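Local coordinates for peptidoglycan N-acetylglucosamine deacetylase (Bacillus cereus, PDB 5N1P) that removes the N-acetyl group from N-acetylglucosamine residues of peptidoglycan, releasing acetate in a metal-dependent hydrolysis, at the ~{N}-oxidanylnaphthalene-1-carboxamide site. Numbering follows the deposited sequence.

The ~{N}-oxidanylnaphthalene-1-carboxamide site. Residues 9-10, 59, 63, 98-101, 124, 161, 163. With 8GK (~{N}-oxidanylnaphthalene-1-carboxamide), chain B; ZN (zinc ion), chain C.
In this CE4 (NodB-homology) active site, the family's Asp-His-His triad of Asp10, His59 and His63 holds a zinc ion that the hydroxamate inhibitor 8GK chelates. The ligand is poorly ordered, so its contacts are approximate. The near-octahedral shell includes both histidine NE2 atoms, Asp10 OD1, water 1, the hydroxamate oxygen 8GK O14 (2.1 Å from ZN) and the longer-bound carbonyl 8GK O12 (2.5 Å from ZN). Asp10 OD2 fixes that water through a hydrogen bond. His63 is steadied by Pro99 CB, above the centre of its imidazole.

Tyr100 can be traced outward. Its CB sets CG anti to the carbonyl carbon (chi1 -49°), and the CD1-CE1 edge turns onto the face of the outer naphthalene ring, C3-C4-C8-C9-C10-C11. CD1 meets C8 and C9, Tyr100 CE1 lies 3.3 Å from 8GK C10, and the planes meet at 56°, edge-to-face. At the tip, OH donates to His63 O, nearly along the C=O axis, tying the ring to the metal-binding loop. The backbone joins in: Tyr100 N donates to 8GK O12 (3.0 Å, 168° at H), and Tyr100 CA lies 3.4 Å from the centroid of the carboxamide-bearing 8GK ring, C2-C7, a CH-pi contact. Trp124 CH2 comes 3.3 Å from 8GK C7, while Leu161 CD2 backs the indole over its centre.

8GK O14 lies 2.8 Å from both Asp9 OD2 and His163 NE2, of the presumed proton acceptor and donor respectively. The Asp9 contact implies a proton on one of the two oxygens, though protonation is not seen; His163 could donate if protonated. Zinc would probably favour ionising the N-hydroxyl.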
# COMPACT_ATOMS: atom_id res chain seq x y z
N ASP A 9 2.41 3.26 -0.30
CA ASP A 9 1.85 4.07 0.78
C ASP A 9 2.16 5.56 0.66
O ASP A 9 3.18 5.95 0.08
CB ASP A 9 2.41 3.63 2.14
CG ASP A 9 1.87 2.29 2.62
OD1 ASP A 9 1.08 1.66 1.91
OD2 ASP A 9 2.28 1.87 3.75
N ASP A 10 1.27 6.37 1.24
CA ASP A 10 1.49 7.78 1.62
C ASP A 10 1.10 8.76 0.51
O ASP A 10 1.20 9.97 0.71
CB ASP A 10 2.93 8.09 2.06
CG ASP A 10 3.39 7.30 3.30
OD1 ASP A 10 2.56 6.69 4.01
OD2 ASP A 10 4.61 7.31 3.58
N HIS A 59 -4.95 4.93 4.16
CA HIS A 59 -3.74 4.98 5.00
C HIS A 59 -3.85 6.07 6.07
O HIS A 59 -2.83 6.50 6.60
CB HIS A 59 -2.50 5.22 4.13
CG HIS A 59 -1.19 4.92 4.81
ND1 HIS A 59 -0.99 3.81 5.61
CD2 HIS A 59 -0.00 5.57 4.75
CE1 HIS A 59 0.27 3.80 6.02
NE2 HIS A 59 0.89 4.85 5.52
N HIS A 63 -1.85 10.25 9.81
CA HIS A 63 -0.64 9.44 9.90
C HIS A 63 0.08 9.68 11.24
O HIS A 63 1.31 9.64 11.32
CB HIS A 63 0.30 9.73 8.72
CG HIS A 63 1.23 8.60 8.37
ND1 HIS A 63 2.33 8.27 9.13
CD2 HIS A 63 1.23 7.76 7.31
CE1 HIS A 63 2.96 7.26 8.57
NE2 HIS A 63 2.32 6.93 7.46
N PRO A 98 -2.17 0.14 8.14
CA PRO A 98 -1.89 0.99 9.31
C PRO A 98 -0.59 1.77 9.17
O PRO A 98 0.45 1.19 8.87
CB PRO A 98 -1.75 -0.01 10.48
CG PRO A 98 -2.30 -1.30 9.97
CD PRO A 98 -2.14 -1.30 8.47
N PRO A 99 -0.65 3.09 9.40
CA PRO A 99 0.62 3.79 9.55
C PRO A 99 1.48 3.13 10.64
O PRO A 99 0.96 2.81 11.71
CB PRO A 99 0.19 5.19 9.94
CG PRO A 99 -1.15 5.37 9.27
CD PRO A 99 -1.80 4.01 9.37
N TYR A 100 2.75 2.92 10.34
CA TYR A 100 3.72 2.28 11.25
C TYR A 100 3.43 0.80 11.47
O TYR A 100 4.07 0.15 12.32
CB TYR A 100 3.79 3.03 12.60
CG TYR A 100 3.96 4.51 12.39
CD1 TYR A 100 5.18 5.04 11.95
CD2 TYR A 100 2.90 5.38 12.57
CE1 TYR A 100 5.32 6.40 11.72
CE2 TYR A 100 3.04 6.73 12.34
CZ TYR A 100 4.25 7.23 11.91
OH TYR A 100 4.36 8.59 11.67
N GLY A 101 2.51 0.24 10.69
CA GLY A 101 2.16 -1.17 10.83
C GLY A 101 1.22 -1.41 12.01
O GLY A 101 1.08 -0.55 12.87
N TRP A 124 2.46 -6.13 5.71
CA TRP A 124 3.24 -6.51 4.54
C TRP A 124 4.11 -7.70 4.88
O TRP A 124 4.23 -8.04 6.06
CB TRP A 124 4.10 -5.34 4.06
CG TRP A 124 4.92 -4.75 5.16
CD1 TRP A 124 6.19 -5.12 5.52
CD2 TRP A 124 4.54 -3.70 6.06
NE1 TRP A 124 6.62 -4.37 6.58
CE2 TRP A 124 5.63 -3.49 6.94
CE3 TRP A 124 3.38 -2.93 6.22
CZ2 TRP A 124 5.60 -2.54 7.96
CZ3 TRP A 124 3.35 -1.98 7.23
CH2 TRP A 124 4.46 -1.79 8.08
N LEU A 161 6.05 -3.64 0.68
CA LEU A 161 5.88 -2.26 1.15
C LEU A 161 6.82 -1.30 0.44
O LEU A 161 8.04 -1.40 0.56
CB LEU A 161 6.11 -2.17 2.67
CG LEU A 161 6.13 -0.74 3.22
CD1 LEU A 161 4.75 -0.06 3.11
CD2 LEU A 161 6.63 -0.71 4.67
N HIS A 163 6.76 3.14 -1.11
CA HIS A 163 6.15 4.45 -0.94
C HIS A 163 6.30 5.23 -2.23
O HIS A 163 7.43 5.55 -2.63
CB HIS A 163 6.80 5.21 0.23
CG HIS A 163 6.71 4.49 1.54
ND1 HIS A 163 7.58 3.48 1.91
CD2 HIS A 163 5.83 4.61 2.57
CE1 HIS A 163 7.25 3.03 3.10
NE2 HIS A 163 6.19 3.69 3.52
C1 8GK B . 4.21 3.21 7.09
C2 8GK B . 5.26 2.72 8.02
C3 8GK B . 6.12 3.65 8.59
C4 8GK B . 7.10 3.22 9.48
C5 8GK B . 7.22 1.87 9.81
C6 8GK B . 6.35 0.94 9.24
C7 8GK B . 5.37 1.37 8.35
C8 8GK B . 7.96 4.16 10.04
C9 8GK B . 7.85 5.51 9.71
C10 8GK B . 6.88 5.93 8.82
C11 8GK B . 6.01 5.00 8.26
O12 8GK B . 3.33 3.89 7.57
N13 8GK B . 4.25 2.95 5.78
O14 8GK B . 3.75 3.93 4.92
ZN ZN C . 2.85 5.62 5.85
O HOH W 1 5.05 6.26 5.78